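Local structure of zona occludens toxin N-terminal domain-containing protein (Neisseria meningitidis MC58, 2R2A) at residues Arg40-Thr45 and Pro53-Glu58; Met157-Glu162 and Ala177-Tyr182; Glu95-Trp100 and Leu129-Lys134. The protein is of unknown detailed function, but its N-terminal domain, described here, belongs to the P-loop NTPase clan and probably binds nucleotide. All coordinates share one frame; numbering follows the deposited sequence.

Interaction 1. Residues Arg40-Thr45 and Pro53-Glu58; sequences RRKVFT and PHTYIE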
# COMPACT_ATOMS: atom_id res chain seq x y z
N ARG A 40 9.98 16.40 -1.41
CA ARG A 40 8.96 15.36 -1.12
C ARG A 40 9.61 14.05 -0.74
O ARG A 40 10.70 13.72 -1.23
CB ARG A 40 8.04 15.13 -2.33
CG ARG A 40 7.15 16.27 -2.68
CD ARG A 40 6.71 16.23 -4.14
NE ARG A 40 5.49 16.99 -4.42
CZ ARG A 40 5.41 18.32 -4.52
NH1 ARG A 40 6.47 19.10 -4.34
NH2 ARG A 40 4.24 18.90 -4.79
N ARG A 41 8.95 13.27 0.11
CA ARG A 41 9.46 11.93 0.43
C ARG A 41 9.46 11.08 -0.85
O ARG A 41 8.54 11.17 -1.65
CB ARG A 41 8.58 11.27 1.51
CG ARG A 41 8.67 12.03 2.82
CD ARG A 41 7.65 11.51 3.81
NE ARG A 41 7.91 10.13 4.18
CZ ARG A 41 7.14 9.41 4.99
NH1 ARG A 41 6.05 9.95 5.52
NH2 ARG A 41 7.44 8.13 5.26
N LYS A 42 10.53 10.30 -1.04
CA LYS A 42 10.65 9.43 -2.20
C LYS A 42 9.52 8.39 -2.14
O LYS A 42 9.24 7.86 -1.07
CB LYS A 42 12.00 8.73 -2.17
CG LYS A 42 12.28 7.85 -3.35
CD LYS A 42 13.77 7.42 -3.38
CE LYS A 42 14.10 6.75 -4.72
NZ LYS A 42 15.45 6.06 -4.76
N VAL A 43 8.88 8.13 -3.29
CA VAL A 43 7.78 7.15 -3.42
C VAL A 43 8.22 5.95 -4.29
O VAL A 43 8.72 6.13 -5.39
CB VAL A 43 6.50 7.81 -4.02
CG1 VAL A 43 5.33 6.80 -4.17
CG2 VAL A 43 6.02 8.99 -3.14
N PHE A 44 8.09 4.74 -3.75
CA PHE A 44 8.33 3.51 -4.52
C PHE A 44 6.98 2.91 -4.81
O PHE A 44 6.16 2.77 -3.89
CB PHE A 44 9.18 2.51 -3.72
CG PHE A 44 10.59 3.00 -3.41
CD1 PHE A 44 10.89 3.61 -2.19
CD2 PHE A 44 11.60 2.81 -4.34
CE1 PHE A 44 12.20 4.05 -1.91
CE2 PHE A 44 12.91 3.27 -4.08
CZ PHE A 44 13.20 3.88 -2.86
N THR A 45 6.70 2.57 -6.06
CA THR A 45 5.42 1.94 -6.34
C THR A 45 5.46 1.12 -7.60
O THR A 45 6.38 1.27 -8.40
CB THR A 45 4.25 2.98 -6.37
OG1 THR A 45 2.97 2.31 -6.44
CG2 THR A 45 4.39 3.97 -7.52
N PRO A 53 5.95 11.92 -9.56
CA PRO A 53 7.27 11.30 -9.60
C PRO A 53 7.40 10.18 -8.57
O PRO A 53 6.94 10.32 -7.44
CB PRO A 53 8.23 12.46 -9.30
CG PRO A 53 7.50 13.64 -9.81
CD PRO A 53 6.06 13.39 -9.49
N HIS A 54 7.97 9.07 -8.99
CA HIS A 54 8.12 7.91 -8.13
C HIS A 54 9.20 7.02 -8.72
O HIS A 54 9.66 7.24 -9.85
CB HIS A 54 6.78 7.13 -8.01
CG HIS A 54 6.29 6.60 -9.32
ND1 HIS A 54 5.71 7.40 -10.27
CD2 HIS A 54 6.36 5.36 -9.86
CE1 HIS A 54 5.43 6.68 -11.34
NE2 HIS A 54 5.81 5.44 -11.11
N THR A 55 9.62 6.04 -7.95
CA THR A 55 10.50 5.00 -8.44
C THR A 55 9.72 3.70 -8.60
O THR A 55 9.06 3.27 -7.66
CB THR A 55 11.64 4.78 -7.46
OG1 THR A 55 12.36 6.02 -7.34
CG2 THR A 55 12.56 3.70 -7.95
N TYR A 56 9.80 3.11 -9.80
CA TYR A 56 9.13 1.83 -10.09
C TYR A 56 9.76 0.67 -9.34
O TYR A 56 10.99 0.52 -9.32
CB TYR A 56 9.13 1.52 -11.59
CG TYR A 56 8.42 0.22 -11.95
CD1 TYR A 56 9.15 -0.93 -12.29
CD2 TYR A 56 7.01 0.13 -11.94
CE1 TYR A 56 8.52 -2.11 -12.61
CE2 TYR A 56 6.37 -1.07 -12.27
CZ TYR A 56 7.14 -2.19 -12.60
OH TYR A 56 6.54 -3.38 -12.92
N ILE A 57 8.91 -0.16 -8.74
CA ILE A 57 9.35 -1.45 -8.19
C ILE A 57 8.65 -2.63 -8.89
O ILE A 57 7.42 -2.60 -9.10
CB ILE A 57 9.18 -1.52 -6.64
CG1 ILE A 57 7.74 -1.20 -6.19
CG2 ILE A 57 10.14 -0.55 -5.98
CD1 ILE A 57 7.51 -1.35 -4.65
N GLU A 58 9.43 -3.65 -9.24
CA GLU A 58 8.92 -4.86 -9.88
C GLU A 58 8.39 -5.86 -8.85
O GLU A 58 9.13 -6.29 -7.95
CB GLU A 58 10.02 -5.56 -10.71
CG GLU A 58 9.53 -6.75 -11.54
CD GLU A 58 8.25 -6.41 -12.31
OE1 GLU A 58 8.30 -5.56 -13.22
OE2 GLU A 58 7.18 -6.97 -11.97
O HOH W 1 9.59 9.88 -5.71
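Thr55 pairs with Phe44 in a parallel bridge. Its N-H runs almost straight to Val43 O (N to O 2.7 Å, 173° at the hydrogen), and Thr55 O accepts from Thr45 N at 2.9 Å. Thr45 O then receives Ile57 N, so three bonds alternate between the strands in parallel register.

On one face of the sheet, Thr55 and Phe44 lie side by side, with Thr55 CB 3.7 Å from Phe44 CD2. Ile57 CG2 adds an apolar contact to Phe44 CB; Thr55 and Ile57 are beta-branched, which suits an extended backbone. On the side of Thr45, its CG2 comes obliquely to the His54 ring, 3.4 Å from His54 CD2. Thr45 OG1 stands anti to the backbone N (chi1 -171°) and bonds to Ile92 O and Ile47 N, while CG2 meets the imidazole; His54 ND1 is held by Ile52 O. At the start of the ladder, water 1 bridges the two segments, accepting from Val43 N (3.1 Å) and donating to Pro53 O. Lys42 CE passes Thr55 OG1, while its NZ bonds to Asn86 OD1.

Strand 43-45 has strand 90-93 on its far side, and strand 55-58 is flanked by strand 72-73. Helix 77-80 packs on the Phe44-Ile57 face, bringing Trp80 against both side chains.

Interaction 2. Residues Met157-Glu162 and Ala177-Tyr182; sequences MRTLLE and AFSSIY
Leu160 and Ser180 form the central hydrogen-bonded pair of an antiparallel ladder that ends the mixed sheet of this P-loop NTPase-type domain, strand 178-181 being the outermost on this side.

Backbone hydrogen bonds do most of the joining. Leu160 N reaches Ser180 O at 2.7 Å, and Ser180 N returns to Leu160 O at 2.9 Å. Glu162 and Phe178 repeat the reciprocal pair, although the bond from Glu162 N is bent (135° at the hydrogen). Beyond the strand, Tyr182 N adds a longer bond to Arg158 O. CA-H...O contacts fill the non-hydrogen-bonded positions, as where Ser179 CA approaches Leu160 O.

Apolar contacts are lighter, as befits an edge strand with much of its surface exposed. Leu161 CB meets Ala177 CB at 3.8 Å, the small alanine fitting close beside the leucine. Separately, the methyl Leu161 CD2 makes a van der Waals contact with the hydroxyl oxygen Ser179 OG. Leu160 and Glu162 share the other face, and both also touch Tyr148 on strand 144-152.

The one extended side-chain contact is between Arg158 and Tyr182. The arginine chain bends at chi3 (-69°), which turns NE toward the ring. The CD2-CE2 side of the tyrosine lies over one guanidinium face, the two planes 31° apart, and Arg158 CD stands over the ring toward its rim. Tyr182 CE2 is over the guanidinium centre, 3.4 Å from Arg158 CZ. An aromatic ring ending in a hydroxyl suits this place, because it offers a flat side to the guanidinium and a polar end to the probable P-loop: Tyr182 OH bonds to Gly17 O and Arg158 NH1 to Ser16 O. Water 2, in the guanidinium plane, ties the same two ends together, accepting from Arg158 NH1 at 2.7 Å and donating to Tyr182 OH at 3.1 Å.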
# COMPACT_ATOMS: atom_id res chain seq x y z
N MSE A 157 -23.46 2.69 -5.20
CA MSE A 157 -23.13 3.65 -4.04
C MSE A 157 -21.97 3.02 -3.33
O MSE A 157 -22.10 1.91 -2.82
CB MSE A 157 -24.24 3.94 -2.96
CG MSE A 157 -23.67 4.62 -1.56
SE MSE A 157 -24.66 5.25 0.17
CE MSE A 157 -24.71 3.56 1.13
N ARG A 158 -20.84 3.72 -3.29
CA ARG A 158 -19.70 3.20 -2.60
C ARG A 158 -19.53 3.88 -1.25
O ARG A 158 -19.74 5.07 -1.15
CB ARG A 158 -18.43 3.44 -3.43
CG ARG A 158 -18.34 2.46 -4.66
CD ARG A 158 -17.21 2.85 -5.59
NE ARG A 158 -17.46 4.11 -6.29
CZ ARG A 158 -16.61 4.66 -7.16
NH1 ARG A 158 -15.46 4.04 -7.42
NH2 ARG A 158 -16.91 5.82 -7.76
N THR A 159 -19.26 3.05 -0.26
CA THR A 159 -18.96 3.43 1.11
C THR A 159 -17.51 3.07 1.40
O THR A 159 -17.04 1.94 1.07
CB THR A 159 -19.86 2.60 2.05
OG1 THR A 159 -21.22 2.84 1.69
CG2 THR A 159 -19.65 3.03 3.53
N LEU A 160 -16.80 4.00 2.02
CA LEU A 160 -15.50 3.70 2.52
C LEU A 160 -15.64 3.25 4.00
O LEU A 160 -16.14 4.00 4.82
CB LEU A 160 -14.68 4.99 2.44
CG LEU A 160 -13.24 4.77 2.77
CD1 LEU A 160 -12.63 4.05 1.58
CD2 LEU A 160 -12.62 6.13 2.99
N LEU A 161 -15.22 2.03 4.30
CA LEU A 161 -15.22 1.48 5.67
C LEU A 161 -13.80 1.68 6.19
O LEU A 161 -12.81 1.41 5.45
CB LEU A 161 -15.60 -0.00 5.65
CG LEU A 161 -16.97 -0.38 5.00
CD1 LEU A 161 -17.14 -1.89 5.06
CD2 LEU A 161 -18.10 0.28 5.77
N GLU A 162 -13.70 2.09 7.44
CA GLU A 162 -12.39 2.33 8.03
C GLU A 162 -12.26 1.67 9.41
O GLU A 162 -13.13 1.84 10.27
CB GLU A 162 -12.12 3.82 8.19
CG GLU A 162 -10.70 4.08 8.65
CD GLU A 162 -10.43 5.51 9.06
OE1 GLU A 162 -11.16 6.44 8.66
OE2 GLU A 162 -9.43 5.68 9.80
N ALA A 177 -16.77 -0.73 11.72
CA ALA A 177 -16.07 0.29 10.91
C ALA A 177 -16.68 1.67 11.10
O ALA A 177 -17.85 1.81 11.48
CB ALA A 177 -16.11 -0.09 9.43
N PHE A 178 -15.91 2.70 10.77
CA PHE A 178 -16.42 4.01 10.58
C PHE A 178 -16.71 4.08 9.07
O PHE A 178 -15.82 3.86 8.25
CB PHE A 178 -15.38 5.06 10.96
CG PHE A 178 -15.36 5.42 12.43
CD1 PHE A 178 -15.71 4.48 13.44
CD2 PHE A 178 -14.94 6.68 12.82
CE1 PHE A 178 -15.67 4.84 14.80
CE2 PHE A 178 -14.90 7.03 14.16
CZ PHE A 178 -15.29 6.12 15.15
N SER A 179 -17.95 4.43 8.72
CA SER A 179 -18.40 4.42 7.34
C SER A 179 -18.49 5.87 6.89
O SER A 179 -19.09 6.71 7.62
CB SER A 179 -19.84 3.84 7.32
OG SER A 179 -19.81 2.42 7.37
N SER A 180 -17.94 6.15 5.71
CA SER A 180 -18.12 7.45 5.05
C SER A 180 -18.35 7.27 3.56
O SER A 180 -18.06 6.22 2.96
CB SER A 180 -16.92 8.38 5.32
OG SER A 180 -15.72 7.78 4.87
N ILE A 181 -18.94 8.30 2.96
CA ILE A 181 -19.18 8.24 1.53
C ILE A 181 -17.81 8.20 0.80
O ILE A 181 -16.90 8.89 1.18
CB ILE A 181 -20.04 9.45 1.09
CG1 ILE A 181 -20.50 9.27 -0.35
CG2 ILE A 181 -19.32 10.77 1.37
CD1 ILE A 181 -21.43 8.07 -0.50
N TYR A 182 -17.71 7.40 -0.25
CA TYR A 182 -16.46 7.32 -1.03
C TYR A 182 -16.27 8.65 -1.75
O TYR A 182 -17.20 9.15 -2.36
CB TYR A 182 -16.60 6.16 -2.01
CG TYR A 182 -15.46 6.01 -2.99
CD1 TYR A 182 -14.32 5.30 -2.64
CD2 TYR A 182 -15.54 6.58 -4.28
CE1 TYR A 182 -13.28 5.16 -3.54
CE2 TYR A 182 -14.50 6.43 -5.20
CZ TYR A 182 -13.37 5.73 -4.79
OH TYR A 182 -12.35 5.56 -5.70
O HOH W 2 -13.39 5.36 -8.62

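Interaction 3. Residues Glu95-Trp100 and Leu129-Lys134; sequences EAQDVW and LTQGPK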
# COMPACT_ATOMS: atom_id res chain seq x y z
N GLU A 95 -1.86 -4.68 -5.67
CA GLU A 95 -1.99 -6.16 -5.73
C GLU A 95 -0.87 -6.79 -4.91
O GLU A 95 -0.07 -7.58 -5.40
CB GLU A 95 -2.02 -6.68 -7.19
CG GLU A 95 -3.34 -6.32 -7.98
CD GLU A 95 -4.68 -6.85 -7.32
OE1 GLU A 95 -4.96 -8.05 -7.32
OE2 GLU A 95 -5.46 -6.03 -6.79
N ALA A 96 -0.82 -6.40 -3.64
CA ALA A 96 0.29 -6.70 -2.76
C ALA A 96 0.50 -8.18 -2.47
O ALA A 96 1.54 -8.53 -1.90
CB ALA A 96 0.11 -5.94 -1.43
N GLN A 97 -0.51 -9.02 -2.76
CA GLN A 97 -0.38 -10.45 -2.58
C GLN A 97 0.73 -11.02 -3.46
O GLN A 97 1.20 -12.11 -3.22
CB GLN A 97 -1.72 -11.21 -2.82
CG GLN A 97 -2.25 -11.26 -4.25
CD GLN A 97 -3.04 -10.02 -4.70
OE1 GLN A 97 -2.98 -8.98 -4.08
NE2 GLN A 97 -3.77 -10.15 -5.80
N ASP A 98 1.17 -10.24 -4.45
CA ASP A 98 2.31 -10.62 -5.30
C ASP A 98 3.65 -10.55 -4.58
O ASP A 98 4.63 -11.18 -5.02
CB ASP A 98 2.36 -9.72 -6.55
CG ASP A 98 1.18 -9.97 -7.48
OD1 ASP A 98 0.48 -11.00 -7.30
OD2 ASP A 98 0.94 -9.14 -8.37
N VAL A 99 3.71 -9.80 -3.48
CA VAL A 99 4.96 -9.60 -2.73
C VAL A 99 4.88 -10.31 -1.40
O VAL A 99 5.85 -10.98 -0.98
CB VAL A 99 5.22 -8.10 -2.43
CG1 VAL A 99 6.56 -7.91 -1.74
CG2 VAL A 99 5.12 -7.26 -3.68
N TRP A 100 3.73 -10.19 -0.72
CA TRP A 100 3.50 -10.67 0.64
C TRP A 100 2.22 -11.52 0.69
O TRP A 100 1.24 -11.12 1.34
CB TRP A 100 3.36 -9.48 1.60
CG TRP A 100 4.63 -8.64 1.68
CD1 TRP A 100 5.85 -9.06 2.12
CD2 TRP A 100 4.79 -7.27 1.30
NE1 TRP A 100 6.77 -8.04 2.04
CE2 TRP A 100 6.14 -6.91 1.58
CE3 TRP A 100 3.92 -6.29 0.81
CZ2 TRP A 100 6.65 -5.66 1.30
CZ3 TRP A 100 4.42 -5.02 0.57
CH2 TRP A 100 5.78 -4.71 0.82
N LEU A 129 -2.45 -2.40 -1.36
CA LEU A 129 -3.79 -2.50 -1.94
C LEU A 129 -3.96 -3.94 -2.38
O LEU A 129 -3.00 -4.57 -2.93
CB LEU A 129 -3.90 -1.59 -3.17
CG LEU A 129 -4.00 -0.07 -2.93
CD1 LEU A 129 -2.74 0.43 -2.31
CD2 LEU A 129 -4.26 0.63 -4.29
N THR A 130 -5.15 -4.50 -2.13
CA THR A 130 -5.35 -5.85 -2.62
C THR A 130 -6.86 -6.01 -2.67
O THR A 130 -7.59 -5.14 -2.18
CB THR A 130 -4.64 -6.94 -1.73
OG1 THR A 130 -4.83 -8.25 -2.34
CG2 THR A 130 -5.24 -6.99 -0.33
N GLN A 131 -7.32 -7.13 -3.22
CA GLN A 131 -8.73 -7.35 -3.36
C GLN A 131 -9.37 -7.85 -2.06
O GLN A 131 -10.59 -7.64 -1.86
CB GLN A 131 -9.00 -8.37 -4.49
CG GLN A 131 -8.63 -7.73 -5.82
CD GLN A 131 -8.66 -8.71 -6.96
OE1 GLN A 131 -9.68 -9.30 -7.21
NE2 GLN A 131 -7.50 -8.90 -7.64
N GLY A 132 -8.61 -8.53 -1.21
CA GLY A 132 -9.18 -9.06 0.04
C GLY A 132 -8.04 -9.25 1.03
O GLY A 132 -6.95 -9.68 0.65
N PRO A 133 -8.30 -8.96 2.32
CA PRO A 133 -7.17 -9.01 3.26
C PRO A 133 -6.53 -10.41 3.35
O PRO A 133 -5.33 -10.51 3.53
CB PRO A 133 -7.83 -8.65 4.63
CG PRO A 133 -9.14 -8.17 4.34
CD PRO A 133 -9.59 -8.61 2.96
N LYS A 134 -7.32 -11.48 3.20
CA LYS A 134 -6.78 -12.85 3.43
C LYS A 134 -5.86 -13.36 2.31
O LYS A 134 -5.34 -14.46 2.39
CB LYS A 134 -7.91 -13.83 3.69
CG LYS A 134 -8.67 -13.49 5.00
CD LYS A 134 -9.84 -14.42 5.14
CE LYS A 134 -10.33 -14.40 6.58
NZ LYS A 134 -11.66 -15.08 6.75
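The Glu95 carboxylate and the Gln131 amide meet with their planes 41° apart, joined by a bond of 2.7 Å from Gln131 NE2 to Glu95 OE1. This donor comes in on the syn side of the carboxylate, somewhat out of its plane. From the opposite face Gln97 NE2 reaches the same oxygen at 2.9 Å, so OE1 is gripped by two amides. In both glutamines the bond leaves close to the amide plane.

Gln97 spends its other amide atom as well: OE1 takes the proton of Thr130 OG1 at 2.6 Å, the hydroxyl standing well above the plane of the amide carbonyl. A glutamine suits this place because its amide can donate to Glu95 and accept from Thr130 together; its bend at chi2 (-83°) turns CD back toward Thr130 and Glu95. The backbone adds Ala96 N to Leu129 O (2.9 Å). Glu95 adopts a left-handed backbone conformation as the chain passes into the 3-10 turn 96-98, whose Asp98 N bonds to Glu95 O.

An acidic Asp94-Glu95 pair directly after hydrophobic strand 90-93 is consistent with a Walker B motif, linked here to the end of the neighbouring strand 125-130 of the P-loop NTPase core.

All three contacts reach one mixed sheet, in which interactions 1 and 2 lie on opposite sides of the chain's centre, 28 Å apart between centres. Interaction 3 lies where the loop after strand 90-93 meets the end of strand 125-130: its centre is 19 Å from that of interaction 1 and 20 Å from that of interaction 2, but nearest atoms come within about 6 Å and 10 Å respectively. What relates them is the probable Walker A loop, whose backbone amides hold a sulfate. The side chain of Leu129 in interaction 3 touches this loop and is about 6 Å from the sulfate; Tyr182 in interaction 2 touches it too, whereas Thr45 in interaction 1 lies near without contact.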